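Local coordinates for protein tartronate semialdehyde reductase (Salmonella typhimurium, PDB 1VPD) that probably reduces tartronate semialdehyde with NADH or NADPH, the last step of the route from galactarate to D-glycerate, at residues A187-S190 / E191-L195; N202-L205 / V206-A209; D221-A224 / P225-M228. All blocks are in the same frame, centred on the assembly; numbering follows the deposited sequence.

Interaction 1. Residues A187-S190 / E191-L195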
# COMPACT_ATOMS: atom_id res chain seq x y z
N ALA A 187 7.04 -6.01 -14.35
CA ALA A 187 7.92 -5.73 -15.49
C ALA A 187 8.32 -7.01 -16.21
O ALA A 187 8.32 -7.07 -17.44
CB ALA A 187 9.13 -4.95 -15.05
N ALA A 188 8.64 -8.05 -15.44
CA ALA A 188 9.05 -9.32 -16.02
C ALA A 188 7.93 -9.97 -16.82
O ALA A 188 8.17 -10.49 -17.92
CB ALA A 188 9.51 -10.28 -14.89
N MSE A 189 6.73 -9.98 -16.26
CA MSE A 189 5.53 -10.44 -16.98
C MSE A 189 5.39 -9.69 -18.30
O MSE A 189 5.15 -10.29 -19.33
CB MSE A 189 4.27 -10.22 -16.12
CG MSE A 189 3.00 -10.43 -16.88
SE MSE A 189 1.47 -9.78 -15.90
CE MSE A 189 1.79 -7.91 -16.23
N SER A 190 5.54 -8.37 -18.27
CA SER A 190 5.36 -7.51 -19.43
C SER A 190 6.41 -7.80 -20.51
O SER A 190 6.09 -7.95 -21.70
CB SER A 190 5.44 -6.05 -19.00
OG SER A 190 4.40 -5.73 -18.08
N GLU A 191 7.66 -7.94 -20.08
CA GLU A 191 8.78 -8.23 -20.95
C GLU A 191 8.53 -9.57 -21.65
O GLU A 191 8.69 -9.68 -22.86
CB GLU A 191 10.07 -8.26 -20.11
CG GLU A 191 11.33 -8.41 -20.92
CD GLU A 191 12.60 -7.96 -20.21
OE1 GLU A 191 12.67 -6.82 -19.68
OE2 GLU A 191 13.56 -8.75 -20.23
N ALA A 192 8.14 -10.58 -20.88
CA ALA A 192 7.93 -11.92 -21.40
C ALA A 192 6.71 -12.03 -22.33
O ALA A 192 6.79 -12.66 -23.39
CB ALA A 192 7.80 -12.90 -20.26
N LEU A 193 5.59 -11.45 -21.94
CA LEU A 193 4.38 -11.50 -22.77
C LEU A 193 4.56 -10.71 -24.06
O LEU A 193 4.12 -11.14 -25.12
CB LEU A 193 3.14 -11.01 -21.99
CG LEU A 193 2.68 -11.91 -20.85
CD1 LEU A 193 1.42 -11.31 -20.21
CD2 LEU A 193 2.40 -13.34 -21.27
N THR A 194 5.26 -9.57 -24.00
CA THR A 194 5.53 -8.79 -25.20
C THR A 194 6.47 -9.55 -26.14
O THR A 194 6.25 -9.57 -27.35
CB THR A 194 6.15 -7.43 -24.81
OG1 THR A 194 5.22 -6.68 -24.03
CG2 THR A 194 6.40 -6.57 -26.04
N LEU A 195 7.48 -10.23 -25.59
CA LEU A 195 8.34 -11.09 -26.40
C LEU A 195 7.53 -12.15 -27.15
O LEU A 195 7.67 -12.29 -28.37
CB LEU A 195 9.42 -11.75 -25.53
CG LEU A 195 10.25 -12.84 -26.23
CD1 LEU A 195 11.04 -12.25 -27.39
CD2 LEU A 195 11.19 -13.53 -25.23
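The carbonyl oxygen of Ser190 is gripped by two donors of one residue: Thr194 N lies 2.9 Å from Ser190 O and, in the conformer described here, one of two, Thr194 OG1 lies 2.8 Å from the same oxygen. They reach it from opposite faces of the carbonyl plane, the hydroxyl tilted 33° out of it. Thr194 can do this because its chi1 of -63° sets OG1 beside its own backbone N, folded back over the preceding turn. Ser190 repeats the habit one turn earlier, its OG bonding to Ile186 O. On another flank of the helix, Leu193 lays CG against Met189 O at 3.3 Å, and its CD1 meets Met189 CG at 3.8 Å, the two side chains crossing at a slant. Glu191 reaches out with an extended chain to the hydroxyl of Tyr289. Helix 285-293 packs on the Ser190 and Thr194 side, helix 218-228 on Met189. Side-chain hydroxyls bonded to the carbonyl one turn back are typical of serines and threonines in α-helices, here the long helix 170-198 of the all-helical C-terminal domain of the HIBADH-related family.

Interaction 2. Residues N202-L205 / V206-A209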
# COMPACT_ATOMS: atom_id res chain seq x y z
N ASN A 202 0.01 -16.10 -29.19
CA ASN A 202 -1.03 -15.39 -28.50
C ASN A 202 -0.76 -15.35 -26.99
O ASN A 202 -0.57 -16.40 -26.39
CB ASN A 202 -2.35 -16.12 -28.75
CG ASN A 202 -3.52 -15.43 -28.10
OD1 ASN A 202 -3.73 -15.57 -26.92
ND2 ASN A 202 -4.28 -14.67 -28.88
N PRO A 203 -0.70 -14.15 -26.39
CA PRO A 203 -0.32 -14.06 -24.98
C PRO A 203 -1.32 -14.67 -23.99
O PRO A 203 -0.95 -15.06 -22.89
CB PRO A 203 -0.14 -12.54 -24.74
CG PRO A 203 -0.96 -11.86 -25.83
CD PRO A 203 -0.90 -12.82 -27.00
N ASP A 204 -2.58 -14.78 -24.38
CA ASP A 204 -3.53 -15.45 -23.50
C ASP A 204 -3.20 -16.95 -23.40
O ASP A 204 -3.29 -17.52 -22.33
CB ASP A 204 -4.96 -15.23 -24.03
CG ASP A 204 -6.03 -15.40 -22.98
OD1 ASP A 204 -5.77 -15.91 -21.86
OD2 ASP A 204 -7.22 -15.07 -23.24
N LEU A 205 -2.81 -17.57 -24.51
CA LEU A 205 -2.36 -18.96 -24.47
C LEU A 205 -1.05 -19.09 -23.66
O LEU A 205 -0.90 -20.04 -22.89
CB LEU A 205 -2.19 -19.51 -25.88
CG LEU A 205 -3.45 -19.52 -26.75
CD1 LEU A 205 -3.11 -20.09 -28.12
CD2 LEU A 205 -4.55 -20.32 -26.08
N VAL A 206 -0.16 -18.11 -23.77
CA VAL A 206 1.07 -18.10 -22.96
C VAL A 206 0.70 -18.06 -21.47
O VAL A 206 1.16 -18.87 -20.68
CB VAL A 206 1.99 -16.91 -23.31
CG1 VAL A 206 3.15 -16.79 -22.27
CG2 VAL A 206 2.53 -17.05 -24.74
N TYR A 207 -0.17 -17.11 -21.11
CA TYR A 207 -0.64 -16.98 -19.74
C TYR A 207 -1.24 -18.29 -19.24
O TYR A 207 -0.85 -18.80 -18.19
CB TYR A 207 -1.65 -15.83 -19.60
CG TYR A 207 -2.38 -15.82 -18.29
CD1 TYR A 207 -1.69 -15.73 -17.08
CD2 TYR A 207 -3.77 -15.93 -18.25
CE1 TYR A 207 -2.36 -15.73 -15.87
CE2 TYR A 207 -4.44 -15.93 -17.04
CZ TYR A 207 -3.75 -15.83 -15.86
OH TYR A 207 -4.44 -15.84 -14.66
N GLN A 208 -2.16 -18.86 -20.01
CA GLN A 208 -2.77 -20.13 -19.59
C GLN A 208 -1.74 -21.25 -19.42
O GLN A 208 -1.84 -22.06 -18.49
CB GLN A 208 -3.80 -20.59 -20.64
CG GLN A 208 -5.02 -19.68 -20.79
CD GLN A 208 -5.88 -20.05 -21.98
OE1 GLN A 208 -6.10 -21.23 -22.25
NE2 GLN A 208 -6.36 -19.05 -22.70
N ALA A 209 -0.77 -21.28 -20.33
CA ALA A 209 0.23 -22.32 -20.36
C ALA A 209 1.23 -22.24 -19.21
O ALA A 209 1.68 -23.28 -18.73
CB ALA A 209 0.97 -22.32 -21.69
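Asn202 caps, and residues 203-209 make up, most of the short α-helix 203-210, which is held by successive i to i+4 bonds. Val206 N bonds to Asn202 O at 3.2 Å, and the next bond is tighter, Tyr207 N to Pro203 O at 2.8 Å. At the cap, Asn202 OD1 accepts from Leu205 N at 3.3 Å, the donor lying in the amide plane on a lone pair, and more weakly from Asp204 N. Its ND2 is held by the carbonyl of Arg299. Pro203, which has no N-H to offer, fills the first helical position. One turn on, in the conformers described, Gln208 NE2 points at Asp204 OD1 from 3.3 Å, a weak and tentative bond, since both residues have a second conformer; carboxylate and amide stand nearly perpendicular, 86° apart. Asp204's stronger partner is Arg299, which forms a salt bridge with OD2. With CG anti to the backbone N (chi1 -158°), the Asp204 carboxylate lies beside the Tyr207 ring, OD1 near the ring plane at its edge, 4.1 Å from Tyr207 CD2. Val206 CG2 rests 3.6 Å from Asn202 O. The helix packs against two others, which also touch each other: Pro203 and Val206 lie on helix 170-198, whereas Asp204 and Tyr207 turn to helix 218-228, where Tyr207 OH bonds to Asp221.

Interaction 3. Residues D221-A224 / P225-M228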
# COMPACT_ATOMS: atom_id res chain seq x y z
N ASP A 221 -1.42 -13.57 -12.12
CA ASP A 221 -2.87 -13.81 -12.14
C ASP A 221 -3.69 -12.55 -11.94
O ASP A 221 -4.80 -12.45 -12.47
CB ASP A 221 -3.25 -14.83 -11.09
CG ASP A 221 -2.80 -16.23 -11.44
OD1 ASP A 221 -2.78 -16.58 -12.64
OD2 ASP A 221 -2.47 -17.05 -10.58
N ALA A 222 -3.17 -11.59 -11.18
CA ALA A 222 -3.87 -10.32 -10.97
C ALA A 222 -3.80 -9.39 -12.18
O ALA A 222 -4.79 -8.74 -12.51
CB ALA A 222 -3.32 -9.58 -9.75
N LYS A 223 -2.63 -9.34 -12.83
CA LYS A 223 -2.33 -8.29 -13.80
C LYS A 223 -2.37 -8.73 -15.26
O LYS A 223 -2.68 -7.89 -16.11
CB LYS A 223 -0.98 -7.63 -13.47
CG LYS A 223 -0.90 -7.05 -12.06
CD LYS A 223 -2.06 -6.12 -11.72
CE LYS A 223 -1.81 -5.33 -10.46
NZ LYS A 223 -2.93 -4.36 -10.21
N ALA A 224 -2.11 -10.00 -15.57
CA ALA A 224 -2.14 -10.40 -16.99
C ALA A 224 -3.53 -10.18 -17.59
O ALA A 224 -3.64 -9.64 -18.70
CB ALA A 224 -1.65 -11.84 -17.22
N PRO A 225 -4.59 -10.58 -16.89
CA PRO A 225 -5.95 -10.31 -17.40
C PRO A 225 -6.22 -8.82 -17.61
O PRO A 225 -6.83 -8.46 -18.63
CB PRO A 225 -6.85 -10.93 -16.32
CG PRO A 225 -5.99 -12.02 -15.74
CD PRO A 225 -4.63 -11.35 -15.64
N MSE A 226 -5.76 -7.96 -16.69
CA MSE A 226 -5.95 -6.52 -16.82
C MSE A 226 -5.28 -5.99 -18.07
O MSE A 226 -5.87 -5.23 -18.84
CB MSE A 226 -5.45 -5.79 -15.57
CG MSE A 226 -6.23 -6.11 -14.31
SE MSE A 226 -5.64 -5.09 -12.76
CE MSE A 226 -6.05 -3.27 -13.36
N VAL A 227 -4.01 -6.35 -18.27
CA VAL A 227 -3.30 -5.92 -19.47
C VAL A 227 -4.04 -6.37 -20.73
O VAL A 227 -4.26 -5.57 -21.63
CB VAL A 227 -1.85 -6.48 -19.50
CG1 VAL A 227 -1.18 -6.14 -20.82
CG2 VAL A 227 -1.04 -5.94 -18.34
N MSE A 228 -4.42 -7.63 -20.79
CA MSE A 228 -4.95 -8.17 -22.02
C MSE A 228 -6.34 -7.57 -22.31
O MSE A 228 -6.69 -7.39 -23.48
CB MSE A 228 -4.98 -9.70 -21.98
CG MSE A 228 -3.59 -10.31 -22.02
SE MSE A 228 -3.67 -12.21 -22.20
CE MSE A 228 -4.27 -12.64 -20.47
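Lys223 and Met226 run side by side and point the same way from helix 218-228, an α-helix kinked by an internal proline in the C-terminal domain. The selenomethionine SE of Met226 lies 3.8 Å from Lys223 NZ and 3.9 Å from Lys223 CD, so it borders both the aliphatic shaft and the ammonium end. The lysine bends at chi2 (-52°) before straightening, which keeps its outer half alongside the Met226 chain. Its charge is met by a salt bridge from NZ to Asp281, a residue that also touches Met226. The Lys223 side chain is about 9 Å from that of Met16, in the predicted NAD(+) site, and about 11 Å from that of Lys175, the predicted active-site lysine.

Pro225 explains the kink. Lacking an N-H, it places its ring where the bond to Asp221 O would run, and its CD sits 3.4 Å from that oxygen. The methyl of Ala224 presses close on the same ring. Met226 N makes no bond to Ala222 O, which instead has Met226 CG nearby. Regular i to i+4 bonding resumes with Val227 N to Lys223 O at 3.0 Å. Tyr207 and Met189 of neighbouring helices close over Ala224. Bent at chi3 (-73°), Met228 doubles back over the preceding turn, bringing its terminal CE to 3.5 Å from Ala224 O.

The three interactions are single-helix contacts on helices 170-198, 203-210 and 218-228, which pack against one another. Interaction 1 is the most buried, and its serine and threonine hydroxyls bond to carbonyls of its own helix. Interaction 2 lies nearer the surface and relies on a cap and charged or amide side chains, while interaction 3 combines a proline break with selenomethionine packing. Leu193 CD2 meets Val206 CG1 at 3.7 Å to join interactions 1 and 2. The SE of Met189 lies 3.6 Å from Ala224 N, linking 1 to 3. Interactions 2 and 3 are joined by one polar link and by Met228 SE against Asp204 CA at 3.5 Å.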